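Long-range contact in serine-pyruvate aminotransferase (agxt) (Sulfolobus solfataricus, PDB 3ZRR), which probably transfers amino groups from serine or alanine to the keto acids pyruvate or glyoxylate, using pyridoxal 5'-phosphate as cofactor: residues L159-G164 against V180-T185. Residues are numbered along the deposited sequence; the frame is centred on the assembly and turned at random.
Sequences LIVVDG and VDVYLT. With PXG (3-[O-phosphonopyridoxyl]--amino-benzoic acid), chain C.
V161, V162 and D163 pair with V182, Y183 and L184 as parallel neighbours in the central mixed sheet of a class-V, pyridoxal-phosphate-dependent aminotransferase, and the pair ends at the cofactor site. In the parallel ladder V182 N gives to I160 O, V162 N to V182 O and L184 N to V162 O; G164 N to L184 O, 2.8 Å, carries it one residue past the first strand. I160 O also accepts from D181 N, so two amides grip this oxygen. With CG anti to its carbonyl carbon (chi1 -58°), the D181 carboxylate turns back to the start of the ladder, where OD2 accepts from I160 N at 2.9 Å through its anti lone pair; R154 forms a salt bridge to the same oxygen. V162 sits over one face of the Y183 ring, its CB 3.7 Å from the centroid and nearly on the ring normal, a CH-pi contact. V162 CG1 reaches Y183 CZ at 3.4 Å, and V162 CG2 meets V180 CG1. With an alanine in place of Y183 the ring beside V162 is gone, and a gap would probably open between V162, V146 and V173. On the other face V161 CG2 packs against V182 CB (3.7 Å) and L184 CD2. D163 OD2 lies 2.6 Å from N1 of the pyridoxyl ring of PXG, consistent with the aspartate facing the pyridine nitrogen in fold-type I enzymes; V165 N helps fix the carboxylate through OD1. Helix 146-153 packs on I160, V180 and Y183, while strands 128-134 and 197-202 flank the pair on either side, the latter antiparallel to 182-186.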
ATOM      1  N   LEU A 159      31.215  31.948  -7.158  1.00 32.62           N
ATOM      2  CA  LEU A 159      30.102  31.011  -6.906  1.00 35.79           C
ATOM      3  C   LEU A 159      29.655  31.002  -5.447  1.00 33.61           C
ATOM      4  O   LEU A 159      30.492  31.037  -4.536  1.00 32.08           O
ATOM      5  CB  LEU A 159      30.482  29.586  -7.318  1.00 31.56           C
ATOM      6  CG  LEU A 159      30.840  29.280  -8.785  1.00 32.69           C
ATOM      7  CD1 LEU A 159      31.380  27.830  -8.871  1.00 31.23           C
ATOM      8  CD2 LEU A 159      29.637  29.465  -9.738  1.00 33.24           C
ATOM      9  N   ILE A 160      28.336  30.948  -5.254  1.00 34.57           N
ATOM     10  CA  ILE A 160      27.714  30.810  -3.930  1.00 30.67           C
ATOM     11  C   ILE A 160      26.819  29.553  -3.872  1.00 32.86           C
ATOM     12  O   ILE A 160      25.876  29.381  -4.674  1.00 30.45           O
ATOM     13  CB  ILE A 160      26.902  32.067  -3.541  1.00 32.23           C
ATOM     14  CG1 ILE A 160      27.824  33.299  -3.433  1.00 35.98           C
ATOM     15  CG2 ILE A 160      26.219  31.884  -2.183  1.00 35.77           C
ATOM     16  CD1 ILE A 160      27.066  34.643  -3.519  1.00 30.54           C
ATOM     17  N   VAL A 161      27.126  28.677  -2.920  1.00 33.95           N
ATOM     18  CA  VAL A 161      26.319  27.482  -2.698  0.60 33.86           C
ATOM     19  C   VAL A 161      25.690  27.515  -1.304  1.00 35.30           C
ATOM     20  O   VAL A 161      26.338  27.919  -0.329  1.00 34.07           O
ATOM     21  CB  VAL A 161      27.126  26.174  -2.909  0.60 31.89           C
ATOM     22  CG1 VAL A 161      28.377  26.149  -2.056  0.60 32.00           C
ATOM     23  CG2 VAL A 161      26.260  24.930  -2.628  0.60 30.13           C
ATOM     24  N   VAL A 162      24.427  27.092  -1.227  1.00 33.45           N
ATOM     25  CA  VAL A 162      23.668  27.063   0.024  1.00 32.24           C
ATOM     26  C   VAL A 162      23.120  25.666   0.278  1.00 32.22           C
ATOM     27  O   VAL A 162      22.358  25.143  -0.535  1.00 26.09           O
ATOM     28  CB  VAL A 162      22.473  28.080   0.036  1.00 32.92           C
ATOM     29  CG1 VAL A 162      21.748  28.063   1.414  1.00 28.86           C
ATOM     30  CG2 VAL A 162      22.949  29.511  -0.314  1.00 25.94           C
ATOM     31  N   ASP A 163      23.538  25.069   1.398  1.00 29.88           N
ATOM     32  CA  ASP A 163      22.924  23.842   1.910  1.00 29.94           C
ATOM     33  C   ASP A 163      21.579  24.185   2.586  1.00 30.66           C
ATOM     34  O   ASP A 163      21.551  24.762   3.677  1.00 31.41           O
ATOM     35  CB  ASP A 163      23.903  23.153   2.879  1.00 28.18           C
ATOM     36  CG  ASP A 163      23.273  22.022   3.674  1.00 29.31           C
ATOM     37  OD1 ASP A 163      22.084  21.650   3.441  1.00 26.64           O
ATOM     38  OD2 ASP A 163      24.012  21.516   4.558  1.00 27.65           O
ATOM     39  N   GLY A 164      20.483  23.832   1.915  1.00 27.86           N
ATOM     40  CA  GLY A 164      19.118  24.062   2.419  1.00 28.68           C
ATOM     41  C   GLY A 164      18.409  22.769   2.827  1.00 27.79           C
ATOM     42  O   GLY A 164      17.172  22.692   2.814  1.00 32.33           O
ATOM     43  N   VAL A 180      21.767  32.799  -6.072  1.00 34.32           N
ATOM     44  CA  VAL A 180      22.543  31.697  -5.534  1.00 35.01           C
ATOM     45  C   VAL A 180      22.938  30.842  -6.729  1.00 33.37           C
ATOM     46  O   VAL A 180      22.146  30.667  -7.669  1.00 33.81           O
ATOM     47  CB  VAL A 180      21.723  30.860  -4.519  1.00 35.52           C
ATOM     48  CG1 VAL A 180      22.444  29.564  -4.170  1.00 31.05           C
ATOM     49  CG2 VAL A 180      21.449  31.663  -3.260  1.00 35.15           C
ATOM     50  N   ASP A 181      24.142  30.292  -6.708  1.00 31.14           N
ATOM     51  CA  ASP A 181      24.548  29.417  -7.828  1.00 34.71           C
ATOM     52  C   ASP A 181      24.182  27.942  -7.706  1.00 37.04           C
ATOM     53  O   ASP A 181      23.891  27.283  -8.727  1.00 35.70           O
ATOM     54  CB  ASP A 181      26.020  29.629  -8.133  1.00 37.09           C
ATOM     55  CG  ASP A 181      26.305  31.079  -8.481  1.00 39.63           C
ATOM     56  OD1 ASP A 181      25.823  31.520  -9.551  1.00 37.28           O
ATOM     57  OD2 ASP A 181      26.944  31.767  -7.656  1.00 40.59           O
ATOM     58  N   VAL A 182      24.198  27.427  -6.475  1.00 32.63           N
ATOM     59  CA  VAL A 182      23.676  26.105  -6.196  1.00 31.02           C
ATOM     60  C   VAL A 182      22.879  26.179  -4.917  1.00 31.14           C
ATOM     61  O   VAL A 182      23.410  26.539  -3.875  1.00 32.87           O
ATOM     62  CB  VAL A 182      24.787  25.033  -6.014  1.00 29.57           C
ATOM     63  CG1 VAL A 182      24.164  23.666  -5.724  1.00 26.98           C
ATOM     64  CG2 VAL A 182      25.690  24.962  -7.237  1.00 28.32           C
ATOM     65  N   TYR A 183      21.594  25.854  -4.996  1.00 33.46           N
ATOM     66  CA  TYR A 183      20.789  25.697  -3.795  1.00 28.76           C
ATOM     67  C   TYR A 183      20.445  24.233  -3.709  1.00 27.17           C
ATOM     68  O   TYR A 183      19.945  23.656  -4.668  1.00 31.25           O
ATOM     69  CB  TYR A 183      19.509  26.543  -3.850  1.00 28.57           C
ATOM     70  CG  TYR A 183      19.239  27.271  -2.542  1.00 31.70           C
ATOM     71  CD1 TYR A 183      18.905  26.552  -1.380  1.00 30.27           C
ATOM     72  CD2 TYR A 183      19.326  28.662  -2.465  1.00 31.86           C
ATOM     73  CE1 TYR A 183      18.660  27.197  -0.175  1.00 31.74           C
ATOM     74  CE2 TYR A 183      19.072  29.340  -1.250  1.00 32.53           C
ATOM     75  CZ  TYR A 183      18.739  28.603  -0.117  1.00 35.25           C
ATOM     76  OH  TYR A 183      18.498  29.238   1.087  1.00 33.24           O
ATOM     77  N   LEU A 184      20.740  23.594  -2.589  1.00 27.88           N
ATOM     78  CA  LEU A 184      20.542  22.150  -2.572  1.00 28.55           C
ATOM     79  C   LEU A 184      19.752  21.703  -1.343  1.00 29.20           C
ATOM     80  O   LEU A 184      19.695  22.412  -0.316  1.00 24.47           O
ATOM     81  CB  LEU A 184      21.884  21.413  -2.705  1.00 26.06           C
ATOM     82  CG  LEU A 184      22.833  21.592  -1.514  1.00 26.59           C
ATOM     83  CD1 LEU A 184      22.503  20.635  -0.369  1.00 27.25           C
ATOM     84  CD2 LEU A 184      24.295  21.371  -1.975  1.00 23.50           C
ATOM     85  N   THR A 185      19.099  20.557  -1.478  1.00 27.53           N
ATOM     86  CA  THR A 185      18.404  19.951  -0.353  1.00 28.87           C
ATOM     87  C   THR A 185      18.376  18.432  -0.519  1.00 30.61           C
ATOM     88  O   THR A 185      19.085  17.881  -1.380  1.00 29.54           O
ATOM     89  CB  THR A 185      16.971  20.594  -0.104  1.00 31.55           C
ATOM     90  OG1 THR A 185      16.374  20.004   1.066  1.00 29.23           O
ATOM     91  CG2 THR A 185      16.037  20.383  -1.306  1.00 26.33           C
TER
HETATM   92  N1  PXG C 470      23.081  19.313   5.564  1.00 26.33           N
HETATM   93  C2  PXG C 470      22.176  19.460   6.555  1.00 28.69           C
HETATM   94  C2A PXG C 470      21.818  20.849   7.049  1.00 24.45           C
HETATM   95  C3  PXG C 470      21.561  18.326   7.103  1.00 26.83           C
HETATM   96  O3  PXG C 470      20.642  18.505   8.084  1.00 27.23           O
HETATM   97  C5  PXG C 470      22.824  16.927   5.628  1.00 26.77           C
HETATM   98  C6  PXG C 470      23.416  18.088   5.084  1.00 24.12           C
HETATM   99  C5A PXG C 470      23.223  15.547   5.087  1.00 26.35           C
HETATM  100  OP4 PXG C 470      22.078  14.979   4.446  1.00 27.00           O
HETATM  101  P   PXG C 470      22.029  13.429   4.113  1.00 26.27           P
HETATM  102  OP1 PXG C 470      20.727  13.303   3.370  1.00 24.58           O
HETATM  103  OP2 PXG C 470      22.117  12.732   5.464  1.00 25.35           O
HETATM  104  OP3 PXG C 470      23.289  13.251   3.291  1.00 28.18           O
HETATM  105  C4  PXG C 470      21.877  17.054   6.639  1.00 26.31           C
HETATM  106  C4A PXG C 470      21.226  15.796   7.194  1.00 32.18           C
HETATM  107  C7  PXG C 470      20.471  14.523  13.147  1.00 61.46           C
HETATM  108  C8  PXG C 470      20.544  14.233  11.677  1.00 50.23           C
HETATM  109  O2  PXG C 470      21.350  14.039  13.906  1.00 53.03           O
HETATM  110  C9  PXG C 470      20.486  15.271  10.735  1.00 48.43           C
HETATM  111  C10 PXG C 470      20.561  14.984   9.371  1.00 40.54           C
HETATM  112  C11 PXG C 470      20.679  13.649   8.979  1.00 45.18           C
HETATM  113  C12 PXG C 470      20.729  12.609   9.917  1.00 44.55           C
HETATM  114  C13 PXG C 470      20.659  12.910  11.269  1.00 47.45           C
HETATM  115  O8  PXG C 470      19.515  15.226  13.560  1.00 69.92           O
HETATM  116  N9  PXG C 470      20.513  15.973   8.442  1.00 39.87           N